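Local structure of integral membrane indolylacetylinositol arabinosyltransferase EmbB (Mycolicibacterium smegmatis MC2 155, 7BVC) at residues B[256-261]-B[352-357]; B[261-266]-B[365-370]; B[559-564]-B[590-595]; B[356-361]-B[554-559]; B[399-404]-B[418-423]. The protein probably transfers arabinose onto the growing arabinan of cell-wall arabinogalactan, acting as a membrane-embedded glycosyltransferase of the GT-C clan. One frame throughout, in Å; residues are numbered along the deposited sequence.

Contact 1. Residues B[256-261]-B[352-357]; sequences PTRWRT and SREVLP. With PNS (4'-phosphopantetheine), chain G.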
# COMPACT_ATOMS: atom_id res chain seq x y z
N PRO B 256 -11.38 17.54 -46.84
CA PRO B 256 -12.70 18.18 -46.94
C PRO B 256 -12.71 19.62 -46.46
O PRO B 256 -11.85 20.04 -45.69
CB PRO B 256 -13.59 17.29 -46.05
CG PRO B 256 -12.64 16.56 -45.17
CD PRO B 256 -11.42 16.34 -45.99
N THR B 257 -13.71 20.39 -46.91
CA THR B 257 -13.71 21.84 -46.70
C THR B 257 -13.82 22.25 -45.24
O THR B 257 -13.64 23.43 -44.94
CB THR B 257 -14.84 22.48 -47.49
OG1 THR B 257 -16.09 22.21 -46.85
CG2 THR B 257 -14.87 21.95 -48.92
N ARG B 258 -14.10 21.32 -44.33
CA ARG B 258 -14.10 21.65 -42.91
C ARG B 258 -12.74 21.42 -42.26
O ARG B 258 -12.58 21.72 -41.07
CB ARG B 258 -15.18 20.85 -42.17
CG ARG B 258 -14.77 19.45 -41.74
CD ARG B 258 -15.94 18.73 -41.11
NE ARG B 258 -15.61 17.37 -40.70
CZ ARG B 258 -16.50 16.50 -40.22
NH1 ARG B 258 -17.77 16.86 -40.10
NH2 ARG B 258 -16.12 15.29 -39.87
N TRP B 259 -11.77 20.89 -43.00
CA TRP B 259 -10.41 20.78 -42.49
C TRP B 259 -9.63 22.07 -42.68
O TRP B 259 -8.82 22.43 -41.83
CB TRP B 259 -9.68 19.63 -43.19
CG TRP B 259 -9.95 18.29 -42.62
CD1 TRP B 259 -11.10 17.86 -42.02
CD2 TRP B 259 -9.06 17.17 -42.61
NE1 TRP B 259 -10.97 16.55 -41.63
CE2 TRP B 259 -9.73 16.11 -41.98
CE3 TRP B 259 -7.75 16.97 -43.06
CZ2 TRP B 259 -9.14 14.86 -41.79
CZ3 TRP B 259 -7.17 15.74 -42.88
CH2 TRP B 259 -7.86 14.70 -42.25
N ARG B 260 -9.86 22.77 -43.79
CA ARG B 260 -9.07 23.95 -44.16
C ARG B 260 -9.52 25.16 -43.33
O ARG B 260 -10.18 26.08 -43.81
CB ARG B 260 -9.18 24.21 -45.65
CG ARG B 260 -10.59 24.05 -46.20
CD ARG B 260 -10.59 24.11 -47.72
NE ARG B 260 -9.93 22.95 -48.30
CZ ARG B 260 -10.23 22.45 -49.50
NH1 ARG B 260 -11.17 23.01 -50.24
NH2 ARG B 260 -9.58 21.38 -49.95
N THR B 261 -9.15 25.13 -42.06
CA THR B 261 -9.40 26.25 -41.16
C THR B 261 -8.27 26.31 -40.14
O THR B 261 -7.72 25.29 -39.73
CB THR B 261 -10.76 26.12 -40.46
OG1 THR B 261 -11.05 27.33 -39.75
CG2 THR B 261 -10.78 24.95 -39.49
N SER B 352 -9.53 17.68 -33.45
CA SER B 352 -10.02 19.00 -33.79
C SER B 352 -10.89 19.02 -35.04
O SER B 352 -11.77 19.89 -35.15
CB SER B 352 -8.85 19.97 -33.97
OG SER B 352 -8.11 19.67 -35.14
N ARG B 353 -10.68 18.11 -35.99
CA ARG B 353 -11.39 18.20 -37.26
C ARG B 353 -12.26 17.01 -37.60
O ARG B 353 -12.83 16.98 -38.70
CB ARG B 353 -10.39 18.44 -38.40
CG ARG B 353 -9.98 19.90 -38.53
CD ARG B 353 -8.55 20.05 -38.99
NE ARG B 353 -8.12 21.44 -38.96
CZ ARG B 353 -7.66 22.06 -37.88
NH1 ARG B 353 -7.55 21.40 -36.73
NH2 ARG B 353 -7.29 23.33 -37.94
N GLU B 354 -12.40 16.03 -36.72
CA GLU B 354 -13.31 14.92 -36.99
C GLU B 354 -14.25 14.62 -35.84
O GLU B 354 -15.40 14.24 -36.08
CB GLU B 354 -12.50 13.65 -37.33
CG GLU B 354 -11.67 13.76 -38.60
CD GLU B 354 -12.52 13.86 -39.84
OE1 GLU B 354 -13.59 13.22 -39.89
OE2 GLU B 354 -12.13 14.59 -40.77
N VAL B 355 -13.81 14.79 -34.60
CA VAL B 355 -14.60 14.39 -33.44
C VAL B 355 -15.47 15.53 -32.93
O VAL B 355 -16.62 15.32 -32.54
CB VAL B 355 -13.68 13.84 -32.34
CG1 VAL B 355 -14.47 13.49 -31.10
CG2 VAL B 355 -12.91 12.63 -32.84
N LEU B 356 -14.95 16.76 -32.94
CA LEU B 356 -15.71 17.89 -32.43
C LEU B 356 -16.80 18.33 -33.41
O LEU B 356 -17.93 18.60 -32.97
CB LEU B 356 -14.79 19.06 -32.10
CG LEU B 356 -13.84 18.87 -30.92
CD1 LEU B 356 -13.26 20.20 -30.48
CD2 LEU B 356 -14.54 18.18 -29.76
N PRO B 357 -16.54 18.42 -34.72
CA PRO B 357 -17.64 18.72 -35.65
C PRO B 357 -18.69 17.62 -35.72
O PRO B 357 -19.80 17.89 -36.21
CB PRO B 357 -16.93 18.90 -36.99
CG PRO B 357 -15.55 19.27 -36.63
CD PRO B 357 -15.24 18.47 -35.42
O23 PNS G . -18.13 19.10 -49.81
P24 PNS G . -16.88 18.67 -49.08
O25 PNS G . -15.69 18.84 -49.99
O26 PNS G . -16.70 19.53 -47.85
O27 PNS G . -17.02 17.10 -48.62
C28 PNS G . -17.85 16.27 -49.37
C29 PNS G . -17.14 14.94 -49.61
C30 PNS G . -17.32 14.03 -48.40
C31 PNS G . -17.75 14.28 -50.84
C32 PNS G . -15.65 15.21 -49.82
O33 PNS G . -15.19 16.02 -48.78
C34 PNS G . -14.82 13.93 -49.81
O35 PNS G . -14.89 13.15 -50.69
N36 PNS G . -13.91 13.69 -48.70
C37 PNS G . -13.12 12.48 -48.69
C38 PNS G . -11.78 12.76 -48.03
C39 PNS G . -11.63 12.35 -46.57
O40 PNS G . -12.59 12.07 -45.94
N41 PNS G . -10.32 12.32 -45.95
C42 PNS G . -9.14 12.66 -46.72
C43 PNS G . -7.93 11.95 -46.12
S44 PNS G . -8.17 11.81 -44.32
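Loop 256-261 lines part of the 4'-phosphopantetheine pocket and is tied to residues 352-357, at the C-terminal side of helix 342-355, by charged and indole groups. Trp259 NE1 donates in the ring plane to Glu354 OE2 at 2.4 Å, on the anti lone pair. The other carboxylate oxygen, Glu354 OE1, takes a salt bridge 3.3 Å long from Arg258 NH2, which meets it from above the carboxylate plane. Over one face of the indole lies Arg353 CB, a CH-pi contact 4.0 Å from the centroid of the five-membered ring. The Arg353 guanidinium stands nearly perpendicular to that ring: NE donates to Trp259 O at 3.1 Å, on a lone pair, and NH2 to Thr261 O at 2.7 Å, from above the carbonyl plane; NH2 also salt-bridges Asp266. Farther out, Arg258 NH1 pairs with an acidic side chain on the chain of another protein. Trp259 CH2 lies 3.6 Å from S44 of the pantetheine, while Thr257 OG1 donates to phosphate oxygen O26 at 2.9 Å.

Contact 2. Residues B[261-266]-B[365-370]; sequences TVTAVD and GSRAAM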
# COMPACT_ATOMS: atom_id res chain seq x y z
N THR B 261 -9.15 25.13 -42.06
CA THR B 261 -9.40 26.25 -41.16
C THR B 261 -8.27 26.31 -40.14
O THR B 261 -7.72 25.29 -39.73
CB THR B 261 -10.76 26.12 -40.46
OG1 THR B 261 -11.05 27.33 -39.75
CG2 THR B 261 -10.78 24.95 -39.49
N VAL B 262 -7.92 27.53 -39.75
CA VAL B 262 -6.85 27.77 -38.79
C VAL B 262 -7.39 28.68 -37.69
O VAL B 262 -8.00 29.71 -37.98
CB VAL B 262 -5.61 28.41 -39.45
CG1 VAL B 262 -4.55 28.72 -38.41
CG2 VAL B 262 -5.05 27.48 -40.52
N THR B 263 -7.16 28.29 -36.44
CA THR B 263 -7.58 29.05 -35.28
C THR B 263 -6.36 29.37 -34.42
O THR B 263 -5.22 29.08 -34.79
CB THR B 263 -8.63 28.28 -34.47
OG1 THR B 263 -8.17 26.95 -34.23
CG2 THR B 263 -9.94 28.22 -35.23
N ALA B 264 -6.60 29.99 -33.27
CA ALA B 264 -5.53 30.31 -32.34
C ALA B 264 -5.20 29.16 -31.40
O ALA B 264 -4.20 29.23 -30.68
CB ALA B 264 -5.90 31.54 -31.51
N VAL B 265 -6.01 28.10 -31.39
CA VAL B 265 -5.72 26.95 -30.54
C VAL B 265 -4.71 26.03 -31.22
O VAL B 265 -3.91 25.36 -30.55
CB VAL B 265 -7.02 26.20 -30.20
CG1 VAL B 265 -6.74 25.02 -29.29
CG2 VAL B 265 -8.02 27.15 -29.58
N ASP B 266 -4.72 25.98 -32.56
CA ASP B 266 -3.80 25.12 -33.28
C ASP B 266 -2.35 25.53 -33.04
O ASP B 266 -1.50 24.69 -32.75
CB ASP B 266 -4.11 25.14 -34.77
CG ASP B 266 -5.39 24.41 -35.11
OD1 ASP B 266 -5.68 23.38 -34.46
OD2 ASP B 266 -6.12 24.86 -36.02
N GLY B 365 -18.90 25.21 -32.78
CA GLY B 365 -19.21 26.61 -32.99
C GLY B 365 -18.81 27.45 -31.80
O GLY B 365 -18.89 28.69 -31.84
N SER B 366 -18.37 26.79 -30.74
CA SER B 366 -17.91 27.46 -29.53
C SER B 366 -16.39 27.45 -29.49
O SER B 366 -15.76 26.44 -29.82
CB SER B 366 -18.48 26.78 -28.29
OG SER B 366 -18.01 27.41 -27.11
N ARG B 367 -15.81 28.57 -29.07
CA ARG B 367 -14.36 28.67 -28.93
C ARG B 367 -13.87 28.13 -27.60
O ARG B 367 -12.77 27.57 -27.53
CB ARG B 367 -13.92 30.13 -29.10
CG ARG B 367 -12.42 30.32 -29.23
CD ARG B 367 -11.86 29.51 -30.39
NE ARG B 367 -11.93 30.23 -31.66
CZ ARG B 367 -11.06 31.16 -32.04
NH1 ARG B 367 -10.06 31.50 -31.24
NH2 ARG B 367 -11.21 31.76 -33.21
N ALA B 368 -14.68 28.28 -26.54
CA ALA B 368 -14.32 27.72 -25.25
C ALA B 368 -14.19 26.20 -25.31
O ALA B 368 -13.33 25.63 -24.65
CB ALA B 368 -15.35 28.12 -24.19
N ALA B 369 -15.02 25.54 -26.12
CA ALA B 369 -14.93 24.09 -26.25
C ALA B 369 -13.62 23.68 -26.93
O ALA B 369 -12.98 22.71 -26.51
CB ALA B 369 -16.12 23.55 -27.03
N MET B 370 -13.21 24.42 -27.96
CA MET B 370 -11.94 24.13 -28.61
C MET B 370 -10.77 24.36 -27.66
O MET B 370 -9.83 23.54 -27.61
CB MET B 370 -11.78 24.99 -29.87
CG MET B 370 -12.42 24.40 -31.11
SD MET B 370 -11.45 23.06 -31.82
CE MET B 370 -10.11 23.98 -32.57
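Met370, Arg367 and Val265 carry most of this surface contact, in which the starts of helices 264-279 and 367-381 touch without any polar bond between them. Met370 contributes the most area. Its CG is anti to the carbonyl carbon (chi1 -86°), and two further bends in the same sense, at chi2 and chi3, curl the thioether so that the terminal methyl reaches the loop ahead of the other helix. There Met370 CE comes 3.9 Å from Thr263 OG1, the two side chains crossing at about a right angle; that hydroxyl makes a weak hydrogen bond to Asp266 OD2, an oxygen that is also salt-bridged to Arg353.

Val265 faces the base of the methionine. Its CG1, anti to the backbone N, lies 3.8 Å from the carbonyl oxygen of Met370, while Val265 CG2 packs against Met370 CB at 4.3 Å.

Arg367, three residues before Met370, leaves the backbone with CG anti to N (chi1 -169°) and then folds at chi2 and chi3, which lays its guanidinium alongside the loop: Thr263 CG2 sits over one face, 4.3 Å from NH2, and Ala264 CB is 4.2 Å from NH1. Trp348 of helix 342-355 packs on both Val265 and Met370. Van der Waals packing of this kind joins the first turns of two predicted transmembrane helices at one end of the bundle.

Contact 3. Residues B[559-564]-B[590-595]; sequences RLMGII and GAMAAL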
# COMPACT_ATOMS: atom_id res chain seq x y z
N ARG B 559 -22.15 7.70 -27.61
CA ARG B 559 -21.10 6.74 -27.93
C ARG B 559 -19.79 7.09 -27.26
O ARG B 559 -19.03 6.20 -26.88
CB ARG B 559 -20.92 6.65 -29.45
CG ARG B 559 -22.01 5.88 -30.16
CD ARG B 559 -21.86 5.97 -31.66
NE ARG B 559 -23.15 6.13 -32.33
CZ ARG B 559 -23.33 6.82 -33.44
NH1 ARG B 559 -22.30 7.41 -34.03
NH2 ARG B 559 -24.54 6.92 -33.98
N LEU B 560 -19.51 8.38 -27.08
CA LEU B 560 -18.26 8.79 -26.43
C LEU B 560 -18.25 8.39 -24.96
O LEU B 560 -17.25 7.85 -24.46
CB LEU B 560 -18.07 10.30 -26.59
CG LEU B 560 -16.75 10.88 -26.10
CD1 LEU B 560 -15.61 10.45 -27.00
CD2 LEU B 560 -16.84 12.40 -26.03
N MET B 561 -19.35 8.65 -24.25
CA MET B 561 -19.45 8.22 -22.86
C MET B 561 -19.40 6.70 -22.75
O MET B 561 -18.80 6.16 -21.82
CB MET B 561 -20.73 8.77 -22.23
CG MET B 561 -20.80 10.29 -22.20
SD MET B 561 -22.18 10.91 -21.23
CE MET B 561 -23.24 11.54 -22.52
N GLY B 562 -20.04 6.01 -23.70
CA GLY B 562 -19.96 4.56 -23.71
C GLY B 562 -18.53 4.06 -23.86
O GLY B 562 -18.12 3.12 -23.18
N ILE B 563 -17.76 4.69 -24.75
CA ILE B 563 -16.37 4.31 -24.94
C ILE B 563 -15.56 4.57 -23.68
O ILE B 563 -14.73 3.74 -23.27
CB ILE B 563 -15.76 5.04 -26.15
CG1 ILE B 563 -16.39 4.52 -27.45
CG2 ILE B 563 -14.25 4.88 -26.19
CD1 ILE B 563 -16.02 5.32 -28.65
N ILE B 564 -15.78 5.72 -23.03
CA ILE B 564 -15.01 6.03 -21.83
C ILE B 564 -15.32 5.03 -20.71
O ILE B 564 -14.41 4.54 -20.02
CB ILE B 564 -15.27 7.47 -21.38
CG1 ILE B 564 -14.78 8.46 -22.44
CG2 ILE B 564 -14.58 7.75 -20.06
CD1 ILE B 564 -14.91 9.90 -22.04
N GLY B 590 -9.98 14.87 -23.70
CA GLY B 590 -10.04 16.11 -24.45
C GLY B 590 -11.34 16.24 -25.21
O GLY B 590 -11.86 17.35 -25.37
N ALA B 591 -11.88 15.11 -25.67
CA ALA B 591 -13.17 15.13 -26.35
C ALA B 591 -14.34 15.23 -25.38
O ALA B 591 -15.40 15.73 -25.77
CB ALA B 591 -13.34 13.88 -27.21
N MET B 592 -14.17 14.78 -24.14
CA MET B 592 -15.23 14.88 -23.15
C MET B 592 -15.29 16.26 -22.51
O MET B 592 -16.37 16.74 -22.16
CB MET B 592 -15.05 13.81 -22.07
CG MET B 592 -16.27 13.60 -21.20
SD MET B 592 -17.56 12.67 -22.03
CE MET B 592 -18.93 13.81 -21.90
N ALA B 593 -14.13 16.91 -22.34
CA ALA B 593 -14.11 18.26 -21.80
C ALA B 593 -14.81 19.25 -22.73
O ALA B 593 -15.49 20.17 -22.26
CB ALA B 593 -12.68 18.71 -21.53
N ALA B 594 -14.66 19.07 -24.04
CA ALA B 594 -15.31 19.97 -24.99
C ALA B 594 -16.82 19.82 -24.96
O ALA B 594 -17.55 20.77 -25.26
CB ALA B 594 -14.77 19.73 -26.39
N LEU B 595 -17.32 18.63 -24.61
CA LEU B 595 -18.76 18.44 -24.49
C LEU B 595 -19.28 18.95 -23.16
O LEU B 595 -20.36 19.53 -23.09
CB LEU B 595 -19.11 16.96 -24.67
CG LEU B 595 -20.60 16.61 -24.65
CD1 LEU B 595 -21.33 17.33 -25.77
CD2 LEU B 595 -20.79 15.11 -24.77
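The flat group that matters here is a peptide, the one joining Ala591 to Met592, and Leu560 CD2 lies over one of its faces, 3.6 Å from Ala591 O and 4.0 Å from Met592 N. No aromatic ring or charged plane takes part. Leu560 leaves its helix with CG anti to the backbone N (chi1 -174°), which points both of its methyls at the other helix; both rest against Ala591 CB, CD2 at 4.0 Å.

Met592 does the rest. Its chain starts anti to the backbone N and bends at chi2 and chi3, placing the sulfur between two residues of helix 554-570. Ile564 CD1, at the end of an extended branch, comes 3.8 Å from Met592 SD. Met561, one turn before Ile564, crosses at about a right angle, its CG 4.0 Å from Met592 CE.

Leu536, Ser539, Leu540 and Met543 of helix 527-545 cover the methionine and isoleucine side, and a bound cardiolipin touches Gly562. The segments approach to 10.7 Å between axes at 138°, so side chains bridge the gap, Leu560 reaching the other backbone: apolar packing of two obliquely crossed membrane helices running in broadly opposite directions in the buried part of a GT-C bundle.

Contact 4. Residues B[356-361]-B[554-559]; sequences LPRLGP and RGPAWR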
# COMPACT_ATOMS: atom_id res chain seq x y z
N LEU B 356 -14.95 16.76 -32.94
CA LEU B 356 -15.71 17.89 -32.43
C LEU B 356 -16.80 18.33 -33.41
O LEU B 356 -17.93 18.60 -32.97
CB LEU B 356 -14.79 19.06 -32.10
CG LEU B 356 -13.84 18.87 -30.92
CD1 LEU B 356 -13.26 20.20 -30.48
CD2 LEU B 356 -14.54 18.18 -29.76
N PRO B 357 -16.54 18.42 -34.72
CA PRO B 357 -17.64 18.72 -35.65
C PRO B 357 -18.69 17.62 -35.72
O PRO B 357 -19.80 17.89 -36.21
CB PRO B 357 -16.93 18.90 -36.99
CG PRO B 357 -15.55 19.27 -36.63
CD PRO B 357 -15.24 18.47 -35.42
N ARG B 358 -18.38 16.41 -35.27
CA ARG B 358 -19.35 15.33 -35.30
C ARG B 358 -20.36 15.42 -34.16
O ARG B 358 -21.48 14.92 -34.29
CB ARG B 358 -18.63 13.98 -35.26
CG ARG B 358 -19.52 12.77 -35.45
CD ARG B 358 -19.94 12.62 -36.90
NE ARG B 358 -20.63 11.36 -37.13
CZ ARG B 358 -21.93 11.25 -37.38
NH1 ARG B 358 -22.69 12.34 -37.42
NH2 ARG B 358 -22.47 10.06 -37.58
N LEU B 359 -19.99 16.07 -33.06
CA LEU B 359 -20.85 16.17 -31.89
C LEU B 359 -21.92 17.24 -32.01
O LEU B 359 -22.66 17.47 -31.04
CB LEU B 359 -20.00 16.43 -30.64
CG LEU B 359 -19.14 15.27 -30.14
CD1 LEU B 359 -18.10 15.76 -29.15
CD2 LEU B 359 -20.01 14.20 -29.51
N GLY B 360 -22.03 17.91 -33.15
CA GLY B 360 -23.08 18.88 -33.36
C GLY B 360 -22.56 20.26 -33.70
O GLY B 360 -21.37 20.56 -33.53
N PRO B 361 -23.44 21.13 -34.20
CA PRO B 361 -23.04 22.50 -34.54
C PRO B 361 -22.91 23.44 -33.35
O PRO B 361 -22.67 24.63 -33.55
CB PRO B 361 -24.16 22.95 -35.47
CG PRO B 361 -25.35 22.19 -35.01
CD PRO B 361 -24.84 20.86 -34.54
N ARG B 554 -27.35 13.26 -30.35
CA ARG B 554 -27.47 12.34 -29.23
C ARG B 554 -26.59 11.11 -29.41
O ARG B 554 -25.93 10.67 -28.46
CB ARG B 554 -28.93 11.92 -29.05
CG ARG B 554 -29.86 13.06 -28.69
CD ARG B 554 -30.97 12.59 -27.76
NE ARG B 554 -30.48 12.40 -26.40
CZ ARG B 554 -31.04 11.58 -25.52
NH1 ARG B 554 -32.11 10.86 -25.86
NH2 ARG B 554 -30.54 11.47 -24.30
N GLY B 555 -26.57 10.54 -30.61
CA GLY B 555 -25.81 9.34 -30.88
C GLY B 555 -24.32 9.48 -30.66
O GLY B 555 -23.71 8.72 -29.89
N PRO B 556 -23.68 10.42 -31.36
CA PRO B 556 -22.24 10.64 -31.16
C PRO B 556 -21.89 11.09 -29.75
O PRO B 556 -20.74 10.89 -29.33
CB PRO B 556 -21.90 11.72 -32.19
CG PRO B 556 -22.94 11.58 -33.24
CD PRO B 556 -24.19 11.15 -32.53
N ALA B 557 -22.82 11.70 -29.02
CA ALA B 557 -22.53 12.11 -27.65
C ALA B 557 -22.66 10.96 -26.67
O ALA B 557 -21.94 10.93 -25.66
CB ALA B 557 -23.45 13.26 -27.24
N TRP B 558 -23.55 10.01 -26.93
CA TRP B 558 -23.67 8.85 -26.07
C TRP B 558 -22.58 7.82 -26.35
O TRP B 558 -22.13 7.14 -25.42
CB TRP B 558 -25.05 8.20 -26.23
CG TRP B 558 -26.13 8.87 -25.44
CD1 TRP B 558 -27.11 9.69 -25.92
CD2 TRP B 558 -26.35 8.78 -24.02
NE1 TRP B 558 -27.92 10.11 -24.90
CE2 TRP B 558 -27.48 9.57 -23.72
CE3 TRP B 558 -25.70 8.11 -22.99
CZ2 TRP B 558 -27.97 9.70 -22.43
CZ3 TRP B 558 -26.19 8.25 -21.70
CH2 TRP B 558 -27.31 9.03 -21.43
N ARG B 559 -22.15 7.70 -27.61
CA ARG B 559 -21.10 6.74 -27.93
C ARG B 559 -19.79 7.09 -27.26
O ARG B 559 -19.03 6.20 -26.88
CB ARG B 559 -20.92 6.65 -29.45
CG ARG B 559 -22.01 5.88 -30.16
CD ARG B 559 -21.86 5.97 -31.66
NE ARG B 559 -23.15 6.13 -32.33
CZ ARG B 559 -23.33 6.82 -33.44
NH1 ARG B 559 -22.30 7.41 -34.03
NH2 ARG B 559 -24.54 6.92 -33.98
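Arg554 opens the helix and points away from loop 356-361; its NH1 makes a salt bridge to a bound cardiolipin. Gly555 follows, and its carbonyl carbon lies under one face of the Arg559 guanidinium, one turn on in the same helix.

Pro556 is the main point of touch. Lying in the first turn, its ring costs the helix no backbone bond, and it projects at the loop. Its CG sits 4.2 Å above the plane of the Arg358 guanidinium, over the centre, and is 3.8 Å from Arg358 O. Arg358 gets there by leaving the backbone with CG anti to N and bending at chi2 (75°), so that its chain crosses the proline at about a right angle. The proline carbonyl is met by Leu359: CD2 is 3.4 Å from Pro556 O and 4.1 Å from Pro556 CB.

Ala557 takes the same methyl, with Leu359 CD2 4.2 Å from its CB. Trp558 turns away to the cardiolipin pocket. Arg559 comes back toward the loop, its NH1 4.4 Å from Arg358 NH2. These like charges are probably reconciled by Glu406, whose OE1 pairs with Arg358 NE and OE2 with Arg559 NH1; Arg358 NH1 also bridges to an acidic side chain on the chain of another protein. The loop between helices 342-355 and 367-381 thus packs on the proline-bearing first turn of helix 554-570, beside a cardiolipin site of the GT-C membrane domain.

Contact 5. Residues B[399-404]-B[418-423]; sequences LITYVL and ALAITT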
# COMPACT_ATOMS: atom_id res chain seq x y z
N LEU B 399 -8.34 6.26 -31.24
CA LEU B 399 -9.02 7.40 -31.84
C LEU B 399 -9.29 7.17 -33.32
O LEU B 399 -10.36 7.54 -33.82
CB LEU B 399 -8.18 8.67 -31.64
CG LEU B 399 -8.88 10.00 -31.92
CD1 LEU B 399 -9.95 10.27 -30.88
CD2 LEU B 399 -7.86 11.12 -31.95
N ILE B 400 -8.34 6.57 -34.03
CA ILE B 400 -8.54 6.27 -35.45
C ILE B 400 -9.68 5.28 -35.63
O ILE B 400 -10.46 5.38 -36.58
CB ILE B 400 -7.23 5.75 -36.08
CG1 ILE B 400 -6.16 6.84 -36.09
CG2 ILE B 400 -7.47 5.27 -37.50
CD1 ILE B 400 -4.82 6.37 -36.59
N THR B 401 -9.80 4.31 -34.72
CA THR B 401 -10.89 3.35 -34.80
C THR B 401 -12.24 4.04 -34.68
O THR B 401 -13.17 3.79 -35.46
CB THR B 401 -10.74 2.28 -33.72
OG1 THR B 401 -9.49 1.59 -33.91
CG2 THR B 401 -11.87 1.28 -33.80
N TYR B 402 -12.38 4.93 -33.69
CA TYR B 402 -13.61 5.69 -33.52
C TYR B 402 -13.91 6.54 -34.74
O TYR B 402 -15.06 6.60 -35.20
CB TYR B 402 -13.52 6.55 -32.26
CG TYR B 402 -14.64 7.54 -32.08
CD1 TYR B 402 -15.85 7.16 -31.53
CD2 TYR B 402 -14.49 8.87 -32.44
CE1 TYR B 402 -16.88 8.06 -31.35
CE2 TYR B 402 -15.51 9.79 -32.26
CZ TYR B 402 -16.70 9.37 -31.72
OH TYR B 402 -17.72 10.28 -31.54
N VAL B 403 -12.89 7.21 -35.29
CA VAL B 403 -13.11 8.06 -36.46
C VAL B 403 -13.58 7.23 -37.65
O VAL B 403 -14.50 7.63 -38.38
CB VAL B 403 -11.83 8.85 -36.78
CG1 VAL B 403 -11.94 9.53 -38.13
CG2 VAL B 403 -11.55 9.87 -35.70
N LEU B 404 -12.98 6.06 -37.85
CA LEU B 404 -13.36 5.22 -38.98
C LEU B 404 -14.77 4.67 -38.81
O LEU B 404 -15.53 4.58 -39.79
CB LEU B 404 -12.35 4.08 -39.15
CG LEU B 404 -11.01 4.47 -39.77
CD1 LEU B 404 -10.07 3.28 -39.80
CD2 LEU B 404 -11.21 5.03 -41.16
N ALA B 418 -14.56 -2.08 -41.94
CA ALA B 418 -13.64 -3.19 -42.10
C ALA B 418 -12.21 -2.80 -41.78
O ALA B 418 -11.46 -3.63 -41.25
CB ALA B 418 -13.71 -3.74 -43.53
N LEU B 419 -11.81 -1.57 -42.10
CA LEU B 419 -10.48 -1.11 -41.73
C LEU B 419 -10.37 -0.84 -40.23
O LEU B 419 -9.28 -0.96 -39.65
CB LEU B 419 -10.11 0.15 -42.51
CG LEU B 419 -9.98 -0.01 -44.02
CD1 LEU B 419 -9.77 1.34 -44.69
CD2 LEU B 419 -8.83 -0.94 -44.35
N ALA B 420 -11.49 -0.49 -39.59
CA ALA B 420 -11.47 -0.26 -38.15
C ALA B 420 -11.16 -1.54 -37.38
O ALA B 420 -10.51 -1.48 -36.33
CB ALA B 420 -12.81 0.31 -37.69
N ILE B 421 -11.59 -2.69 -37.89
CA ILE B 421 -11.29 -3.95 -37.21
C ILE B 421 -9.80 -4.25 -37.27
O ILE B 421 -9.20 -4.66 -36.27
CB ILE B 421 -12.12 -5.09 -37.83
CG1 ILE B 421 -13.62 -4.79 -37.69
CG2 ILE B 421 -11.80 -6.40 -37.15
CD1 ILE B 421 -14.51 -5.95 -38.06
N THR B 422 -9.17 -4.03 -38.42
CA THR B 422 -7.73 -4.23 -38.52
C THR B 422 -6.98 -3.23 -37.65
O THR B 422 -5.97 -3.59 -37.02
CB THR B 422 -7.26 -4.09 -39.97
OG1 THR B 422 -7.25 -2.71 -40.35
CG2 THR B 422 -8.19 -4.84 -40.89
N THR B 423 -7.44 -1.98 -37.60
CA THR B 423 -6.80 -1.00 -36.73
C THR B 423 -6.89 -1.42 -35.27
O THR B 423 -5.90 -1.33 -34.53
CB THR B 423 -7.44 0.37 -36.93
OG1 THR B 423 -7.27 0.78 -38.30
CG2 THR B 423 -6.79 1.40 -36.03
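Leu419 O is held by three donors of its own helix: Thr423 N, Thr423 OG1 at 3.0 Å, and Thr422 OG1 at 2.8 Å. The Thr422 hydroxyl comes in the carbonyl plane, on a lone pair, whereas that of Thr423 sits 38° above the plane. With its OG1 drawn back to the helix, Thr423 turns CG2, anti to the backbone N, toward the other helix, where it lies 3.4 Å from Thr401 OG1. That hydroxyl in turn bonds to Gly397 O in its own helix, one turn earlier.

Ala420 is the point of closest backbone approach, its CA 5.0 Å from Thr401 CA. Its methyl fits between two side chains, 4.1 Å from Thr401 CG2 and 4.1 Å from Leu404 CB, and Leu404 CD1 reaches on to Leu419 CB. Small residues let the nearly antiparallel helices (168°) of this helical hairpin run 8.8 Å apart. With every interfacial threonine bonded to its own backbone, the two helices meet through methyls and by apolar packing.

All five contacts lie at one end of the membrane domain. Contacts 1 and 2 are at the surface, contacts 3 and 4 are buried and contact 5 is partly so. Chemistry follows place: charges and hydrogen bonds dominate contact 1 at the ligand pocket, contact 4 mixes arginines with apolar packing, and contacts 3 and 5 join helices through apolar side chains. Contact 2, though exposed, is van der Waals packing, joined to contact 1 by the Arg353-Asp266 salt bridge. Contacts 1 and 4 share Leu356 and Pro357; contacts 3 and 4 both use helix 554-570. Leu356 is a hub, touching Met370 of contact 2 and Ala594 of contact 3. Tyr402 ties contact 5 to contacts 1 and 3.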